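Local coordinates for B-129 (Sulfolobus virus 1, PDB 2WBT), which binds zinc through two C2H2-type zinc fingers, probably acts as a DNA-binding protein, and is essential for virus function, at residues Lys30-His33 with Gln34-Pro37; Asn53-Leu56 with Leu57-Ser61; Thr100-Pro104 with Val105-Glu109. All coordinates share one frame; numbering follows the deposited sequence.

The three contacts follow one another along the chain. Interaction 1 joins helix 26-32 to the start of helix 37-52, and interaction 2 turns the chain from the end of helix 37-52 into helix 60-72, so the two bracket helix 37-52 with centres about 25 Å apart; both also touch the second subunit. Interaction 3 lies in the second zinc finger, its centre about 15 Å from that of interaction 2 and about 37 Å from that of interaction 1, across the chain's centre from the latter. E59 of interaction 2 packs on V105 of interaction 3, with E59 CG and V105 CG1 3.6 Å apart. This contact joins the turn into helix 60-72 to the CxxC turn that carries two of the zinc ligands.

Interaction 1 (Lys30-His33 with Gln34-Pro37); sequences KRYH and QLTP
Helix 26-32 gives out at H33, and L35 turns back to bond Y32: L35 N reaches Y32 O at 3.1 Å with an N-H...O angle of 158°, while the bond from Q34 N to R31 O is long and weak at 3.5 Å. The nitrogen of L35 stands above the carbonyl plane of Y32, not on a lone pair. The main apolar meeting involves the same pair. With its CG turned beside its own backbone N (chi1 -57°), L35 lays CD1 obliquely against the Y32 ring, 3.7 Å from Y32 CD2, the two side chains crossing at nearly a right angle. A broad aromatic ring and a branched aliphatic chain give apolar surface that suits a buried place between helix 37-52 and the second subunit: Y32 from helix 26-32 and L35 from the loop both pack on K40 and I43, while I20 and P54 of the second subunit pack on Y32 and L35, respectively. On the exposed flank, Q34 sets CB 3.4 Å from K30 O, and its polar chain extends from there. H33 bonds L29 O through ND1, the imidazole N-H giving a last-turn carbonyl a side-chain partner. The whole is a short helix-loop-helix connection whose second helix opens with an arrangement consistent with a capping box: T36, at the N-cap, holds a backbone N of the first turn with its hydroxyl, and Q39, at N3, accepts T36 N through OE1.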
loop_
_atom_site.group_PDB
_atom_site.type_symbol
_atom_site.label_atom_id
_atom_site.label_comp_id
_atom_site.label_asym_id
_atom_site.label_seq_id
_atom_site.Cartn_x
_atom_site.Cartn_y
_atom_site.Cartn_z
ATOM N N LYS A 30 -3.123 5.979 -23.814
ATOM C CA LYS A 30 -2.543 7.302 -24.047
ATOM C C LYS A 30 -2.255 8.011 -22.725
ATOM O O LYS A 30 -1.235 8.685 -22.584
ATOM C CB LYS A 30 -3.487 8.155 -24.899
ATOM C CG LYS A 30 -3.710 7.610 -26.305
ATOM C CD LYS A 30 -4.778 8.392 -27.056
ATOM C CE LYS A 30 -4.251 9.724 -27.570
ATOM N NZ LYS A 30 -5.320 10.533 -28.218
ATOM N N ARG A 31 -3.163 7.847 -21.767
ATOM C CA ARG A 31 -3.009 8.418 -20.426
ATOM C C ARG A 31 -1.847 7.782 -19.653
ATOM O O ARG A 31 -1.291 8.409 -18.750
ATOM C CB ARG A 31 -4.313 8.274 -19.631
ATOM C CG ARG A 31 -4.401 9.158 -18.393
ATOM C CD ARG A 31 -5.702 8.951 -17.622
ATOM N NE ARG A 31 -6.886 9.375 -18.373
ATOM C CZ ARG A 31 -8.077 9.650 -17.838
ATOM N NH1 ARG A 31 -8.275 9.567 -16.524
ATOM N NH2 ARG A 31 -9.080 10.024 -18.624
ATOM N N TYR A 32 -1.485 6.548 -20.006
ATOM C CA TYR A 32 -0.325 5.885 -19.402
ATOM C C TYR A 32 0.986 6.467 -19.933
ATOM O O TYR A 32 1.902 6.747 -19.160
ATOM C CB TYR A 32 -0.351 4.374 -19.638
ATOM C CG TYR A 32 0.896 3.687 -19.125
ATOM C CD1 TYR A 32 1.998 3.491 -19.955
ATOM C CD2 TYR A 32 0.989 3.262 -17.803
ATOM C CE1 TYR A 32 3.151 2.878 -19.489
ATOM C CE2 TYR A 32 2.140 2.645 -17.326
ATOM C CZ TYR A 32 3.216 2.457 -18.174
ATOM O OH TYR A 32 4.357 1.845 -17.708
ATOM N N HIS A 33 1.072 6.640 -21.251
ATOM C CA HIS A 33 2.239 7.281 -21.873
ATOM C C HIS A 33 2.169 8.816 -21.780
ATOM O O HIS A 33 2.882 9.525 -22.494
ATOM C CB HIS A 33 2.401 6.821 -23.328
ATOM C CG HIS A 33 2.796 5.383 -23.464
ATOM N ND1 HIS A 33 1.876 4.356 -23.456
ATOM C CD2 HIS A 33 4.010 4.798 -23.605
ATOM C CE1 HIS A 33 2.505 3.202 -23.589
ATOM N NE2 HIS A 33 3.801 3.443 -23.682
ATOM N N GLN A 34 1.297 9.310 -20.901
ATOM C CA GLN A 34 1.264 10.716 -20.505
ATOM C C GLN A 34 1.797 10.884 -19.076
ATOM O O GLN A 34 1.956 12.008 -18.596
ATOM C CB GLN A 34 -0.169 11.246 -20.593
ATOM C CG GLN A 34 -0.281 12.694 -21.041
ATOM C CD GLN A 34 -1.689 13.058 -21.472
ATOM O OE1 GLN A 34 -1.908 13.518 -22.592
ATOM N NE2 GLN A 34 -2.653 12.841 -20.585
ATOM N N LEU A 35 2.064 9.762 -18.408
ATOM C CA LEU A 35 2.641 9.768 -17.068
ATOM C C LEU A 35 4.120 10.123 -17.152
ATOM O O LEU A 35 4.774 9.851 -18.161
ATOM C CB LEU A 35 2.486 8.396 -16.403
ATOM C CG LEU A 35 1.070 7.827 -16.276
ATOM C CD1 LEU A 35 1.116 6.373 -15.828
ATOM C CD2 LEU A 35 0.239 8.661 -15.313
ATOM N N THR A 36 4.643 10.731 -16.091
ATOM C CA THR A 36 6.072 11.025 -16.002
ATOM C C THR A 36 6.850 9.721 -15.825
ATOM O O THR A 36 6.289 8.731 -15.347
ATOM C CB THR A 36 6.393 11.958 -14.814
ATOM O OG1 THR A 36 5.997 11.333 -13.586
ATOM C CG2 THR A 36 5.673 13.291 -14.962
ATOM N N PRO A 37 8.139 9.704 -16.217
ATOM C CA PRO A 37 8.986 8.532 -15.965
ATOM C C PRO A 37 8.965 8.065 -14.506
ATOM O O PRO A 37 9.071 6.867 -14.239
ATOM C CB PRO A 37 10.385 9.027 -16.342
ATOM C CG PRO A 37 10.150 10.091 -17.340
ATOM C CD PRO A 37 8.873 10.763 -16.935
#

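Interaction 2 (Asn53-Leu56 with Leu57-Ser61)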
loop_
_atom_site.group_PDB
_atom_site.type_symbol
_atom_site.label_atom_id
_atom_site.label_comp_id
_atom_site.label_asym_id
_atom_site.label_seq_id
_atom_site.Cartn_x
_atom_site.Cartn_y
_atom_site.Cartn_z
ATOM N N ASN A 53 4.571 -10.512 -3.078
ATOM C CA ASN A 53 3.694 -10.690 -1.913
ATOM C C ASN A 53 2.222 -10.734 -2.347
ATOM O O ASN A 53 1.481 -9.775 -2.125
ATOM C CB ASN A 53 3.905 -9.555 -0.902
ATOM C CG ASN A 53 5.371 -9.294 -0.606
ATOM O OD1 ASN A 53 6.019 -10.061 0.106
ATOM N ND2 ASN A 53 5.898 -8.201 -1.149
ATOM N N PRO A 54 1.791 -11.846 -2.974
ATOM C CA PRO A 54 0.439 -11.915 -3.547
ATOM C C PRO A 54 -0.753 -11.847 -2.576
ATOM O O PRO A 54 -1.890 -11.749 -3.037
ATOM C CB PRO A 54 0.439 -13.264 -4.287
ATOM C CG PRO A 54 1.875 -13.622 -4.450
ATOM C CD PRO A 54 2.538 -13.090 -3.228
ATOM N N GLN A 55 -0.516 -11.905 -1.265
ATOM C CA GLN A 55 -1.601 -11.701 -0.289
ATOM C C GLN A 55 -1.986 -10.223 -0.158
ATOM O O GLN A 55 -3.044 -9.904 0.389
ATOM C CB GLN A 55 -1.265 -12.297 1.088
ATOM C CG GLN A 55 -0.383 -11.437 2.003
ATOM C CD GLN A 55 1.085 -11.467 1.626
ATOM O OE1 GLN A 55 1.479 -12.094 0.643
ATOM N NE2 GLN A 55 1.907 -10.782 2.413
ATOM N N LEU A 56 -1.128 -9.329 -0.649
ATOM C CA LEU A 56 -1.452 -7.903 -0.712
ATOM C C LEU A 56 -2.574 -7.618 -1.719
ATOM O O LEU A 56 -3.227 -6.576 -1.640
ATOM C CB LEU A 56 -0.209 -7.072 -1.053
ATOM C CG LEU A 56 0.976 -7.177 -0.086
ATOM C CD1 LEU A 56 2.083 -6.219 -0.506
ATOM C CD2 LEU A 56 0.550 -6.900 1.353
ATOM N N LEU A 57 -2.791 -8.539 -2.658
ATOM C CA LEU A 57 -3.923 -8.462 -3.589
ATOM C C LEU A 57 -5.266 -8.618 -2.867
ATOM O O LEU A 57 -6.243 -7.954 -3.214
ATOM C CB LEU A 57 -3.794 -9.528 -4.681
ATOM C CG LEU A 57 -2.606 -9.370 -5.634
ATOM C CD1 LEU A 57 -2.359 -10.656 -6.410
ATOM C CD2 LEU A 57 -2.829 -8.201 -6.582
ATOM N N ASP A 58 -5.302 -9.497 -1.867
ATOM C CA ASP A 58 -6.503 -9.715 -1.051
ATOM C C ASP A 58 -6.747 -8.584 -0.046
ATOM O O ASP A 58 -7.855 -8.439 0.476
ATOM C CB ASP A 58 -6.403 -11.053 -0.310
ATOM C CG ASP A 58 -6.402 -12.244 -1.250
ATOM O OD1 ASP A 58 -7.006 -12.151 -2.340
ATOM O OD2 ASP A 58 -5.803 -13.281 -0.897
ATOM N N GLU A 59 -5.706 -7.795 0.220
ATOM C CA GLU A 59 -5.780 -6.639 1.120
ATOM C C GLU A 59 -5.955 -5.314 0.361
ATOM O O GLU A 59 -5.999 -4.248 0.976
ATOM C CB GLU A 59 -4.500 -6.560 1.959
ATOM C CG GLU A 59 -4.286 -7.727 2.915
ATOM C CD GLU A 59 -2.884 -7.758 3.509
ATOM O OE1 GLU A 59 -2.184 -6.722 3.463
ATOM O OE2 GLU A 59 -2.483 -8.821 4.026
ATOM N N SER A 60 -6.052 -5.386 -0.965
ATOM C CA SER A 60 -6.038 -4.191 -1.818
ATOM C C SER A 60 -7.323 -3.371 -1.725
ATOM O O SER A 60 -7.276 -2.141 -1.676
ATOM C CB SER A 60 -5.786 -4.585 -3.275
ATOM O OG SER A 60 -4.488 -5.125 -3.440
ATOM N N SER A 61 -8.461 -4.060 -1.721
ATOM C CA SER A 61 -9.767 -3.422 -1.528
ATOM C C SER A 61 -9.768 -2.524 -0.290
ATOM O O SER A 61 -10.305 -1.417 -0.318
ATOM C CB SER A 61 -10.862 -4.481 -1.383
ATOM O OG SER A 61 -12.151 -3.897 -1.467
#
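S60 reaches back four residues to L56 in the one bond across the turn that is not weak: S60 OG gives its hydrogen to L56 O at 2.6 Å. The hydroxyl lies 20° from the carbonyl plane, brought there by a chi1 of -66° that sets OG beside the backbone N of its own residue. Serine fits because its short hydroxyl arm can reach the carbonyl one turn back and still meet a second partner, Y64 OH of the second subunit, to which OG is also hydrogen-bonded; this buried atom thus has two partners. The backbone bonds are slacker. E59 N is shared weakly between Q55 O at 3.4 Å and L56 O at 3.3 Å, D58 N also leans weakly on Q55 O, and L57 N makes a weak bond to P54 O. Residues 54-56 coil helically without regular helical bonding. N53 has already left the preceding helix, and P54, with no N-H to offer, suits a place where the helix ends.

Outward from this frame, E59 runs alongside Q55, pointing the same way, with amide and carboxylate planes 77° apart; the approach is E59 OE2 to Q55 CG at 3.9 Å. The other carboxylate oxygen, E59 OE1, lies 3.5 Å from L56 CD2. L57 CD1 lies over P54, 3.6 Å from P54 O, with a looser apolar approach to P54 CB at 4.4 Å. The chemistry implies a turn in which the serine hydroxyl supplies the firm polar link and also joins the turn to the second subunit by a hydrogen bond, while L56 and L57 put apolar surface against L50 of helix 37-52, and L57 against I43 of the second subunit as well.

Interaction 3 (Thr100-Pro104 with Val105-Glu109); sequences TKVCP and VCKKE. With ZN (zinc ion), chain D.
C103 and C106 bind one zinc ion through their sulfurs. The distance from C103 SG to the zinc ion is 2.3 Å. From C106 SG to the zinc ion it is 2.1 Å, and H119 and H124 complete the site. The two thiolates arrive by different torsions: SG of C103 is swung opposite its backbone N (chi1 170°), whereas SG of C106 sits between its backbone N and carbonyl carbon. Cysteine suits both places, since its soft sulfur can serve the metal and backbone N-H groups at once.

Hydrogen bonds to sulfur form the second group. V105 N points at C103 SG from 3.5 Å with an N-H...S angle of 153°, and C106 N makes a weaker bond to the same sulfur; K108 N does likewise, weakly, to C106 SG. Such bonds would probably ease the negative charge gathered on the thiolates.

Backbone bonds close the turn. K107 N meets C103 O at 2.9 Å, and C103 N meets K108 O at 3.2 Å, in the carbonyl plane. K107 takes a left-handed backbone conformation, which lets the chain double back, and the directions of 101-104 and 105-109 are 163° apart, roughly antiparallel.

Apolar contact fills in the flanks. V102 sets CG1 on K107 CA at 3.6 Å, while V102 CG2 lies obliquely against E109 CG at 4.1 Å. P104 suits the turn because its ring restrains phi; it and V105 rest on Y62 of helix 60-72, and V105 also touches H124. Together these features make a zinc knuckle: a CxxC turn supplying the two cysteines of a C2H2 zinc finger, with helix 113-122 and the residues after it bringing the histidines.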
loop_
_atom_site.group_PDB
_atom_site.type_symbol
_atom_site.label_atom_id
_atom_site.label_comp_id
_atom_site.label_asym_id
_atom_site.label_seq_id
_atom_site.Cartn_x
_atom_site.Cartn_y
_atom_site.Cartn_z
ATOM N N THR A 100 -17.041 -4.136 15.444
ATOM C CA THR A 100 -16.476 -5.236 14.649
ATOM C C THR A 100 -15.356 -5.965 15.397
ATOM O O THR A 100 -14.487 -5.334 16.001
ATOM C CB THR A 100 -15.935 -4.765 13.283
ATOM O OG1 THR A 100 -15.614 -5.907 12.475
ATOM C CG2 THR A 100 -14.691 -3.918 13.454
ATOM N N LYS A 101 -15.391 -7.295 15.350
ATOM C CA LYS A 101 -14.354 -8.130 15.963
ATOM C C LYS A 101 -13.357 -8.656 14.933
ATOM O O LYS A 101 -12.327 -9.208 15.305
ATOM C CB LYS A 101 -14.976 -9.324 16.691
ATOM C CG LYS A 101 -16.121 -8.982 17.627
ATOM C CD LYS A 101 -15.644 -8.253 18.871
ATOM C CE LYS A 101 -16.811 -7.877 19.771
ATOM N NZ LYS A 101 -17.746 -6.915 19.128
ATOM N N VAL A 102 -13.670 -8.503 13.648
ATOM C CA VAL A 102 -12.803 -9.002 12.581
ATOM C C VAL A 102 -11.934 -7.877 12.033
ATOM O O VAL A 102 -12.404 -6.753 11.834
ATOM C CB VAL A 102 -13.614 -9.609 11.417
ATOM C CG1 VAL A 102 -12.700 -10.398 10.493
ATOM C CG2 VAL A 102 -14.729 -10.502 11.945
ATOM N N CYS A 103 -10.666 -8.193 11.793
ATOM C CA CYS A 103 -9.738 -7.239 11.191
ATOM C C CYS A 103 -10.019 -7.122 9.692
ATOM O O CYS A 103 -9.956 -8.134 8.982
ATOM C CB CYS A 103 -8.288 -7.664 11.441
ATOM S SG CYS A 103 -7.063 -6.716 10.498
ATOM N N PRO A 104 -10.306 -5.885 9.205
ATOM C CA PRO A 104 -10.700 -5.684 7.804
ATOM C C PRO A 104 -9.620 -6.110 6.807
ATOM O O PRO A 104 -9.903 -6.266 5.618
ATOM C CB PRO A 104 -10.922 -4.167 7.718
ATOM C CG PRO A 104 -10.109 -3.605 8.813
ATOM C CD PRO A 104 -10.233 -4.596 9.920
ATOM N N VAL A 105 -8.401 -6.301 7.306
ATOM C CA VAL A 105 -7.243 -6.621 6.482
ATOM C C VAL A 105 -6.998 -8.131 6.391
ATOM O O VAL A 105 -7.029 -8.701 5.301
ATOM C CB VAL A 105 -5.973 -5.933 7.032
ATOM C CG1 VAL A 105 -4.815 -6.092 6.059
ATOM C CG2 VAL A 105 -6.239 -4.456 7.305
ATOM N N CYS A 106 -6.763 -8.766 7.536
ATOM C CA CYS A 106 -6.359 -10.186 7.586
ATOM C C CYS A 106 -7.475 -11.166 7.956
ATOM O O CYS A 106 -7.308 -12.373 7.791
ATOM C CB CYS A 106 -5.184 -10.374 8.543
ATOM S SG CYS A 106 -5.645 -10.423 10.283
ATOM N N LYS A 107 -8.589 -10.655 8.474
ATOM C CA LYS A 107 -9.774 -11.478 8.764
ATOM C C LYS A 107 -9.645 -12.361 10.005
ATOM O O LYS A 107 -10.361 -13.357 10.145
ATOM C CB LYS A 107 -10.149 -12.336 7.549
ATOM C CG LYS A 107 -10.450 -11.520 6.319
ATOM C CD LYS A 107 -11.815 -10.871 6.436
ATOM C CE LYS A 107 -11.919 -9.625 5.586
ATOM N NZ LYS A 107 -13.332 -9.313 5.233
ATOM N N LYS A 108 -8.749 -11.965 10.901
ATOM C CA LYS A 108 -8.546 -12.644 12.171
ATOM C C LYS A 108 -9.561 -12.117 13.185
ATOM O O LYS A 108 -9.900 -10.933 13.158
ATOM C CB LYS A 108 -7.126 -12.382 12.656
ATOM C CG LYS A 108 -6.733 -13.156 13.883
ATOM C CD LYS A 108 -5.406 -12.675 14.411
ATOM C CE LYS A 108 -5.299 -12.984 15.858
ATOM N NZ LYS A 108 -3.939 -12.651 16.388
ATOM N N GLU A 109 -10.036 -12.987 14.077
ATOM C CA GLU A 109 -11.129 -12.621 14.995
ATOM C C GLU A 109 -10.682 -12.451 16.449
ATOM O O GLU A 109 -9.650 -12.986 16.858
ATOM C CB GLU A 109 -12.261 -13.651 14.894
ATOM C CG GLU A 109 -13.651 -13.027 14.994
ATOM C CD GLU A 109 -14.778 -14.039 14.927
ATOM O OE1 GLU A 109 -14.531 -15.197 14.532
ATOM O OE2 GLU A 109 -15.923 -13.669 15.265
HETATM ZN ZN ZN D . -5.462 -8.317 10.553
#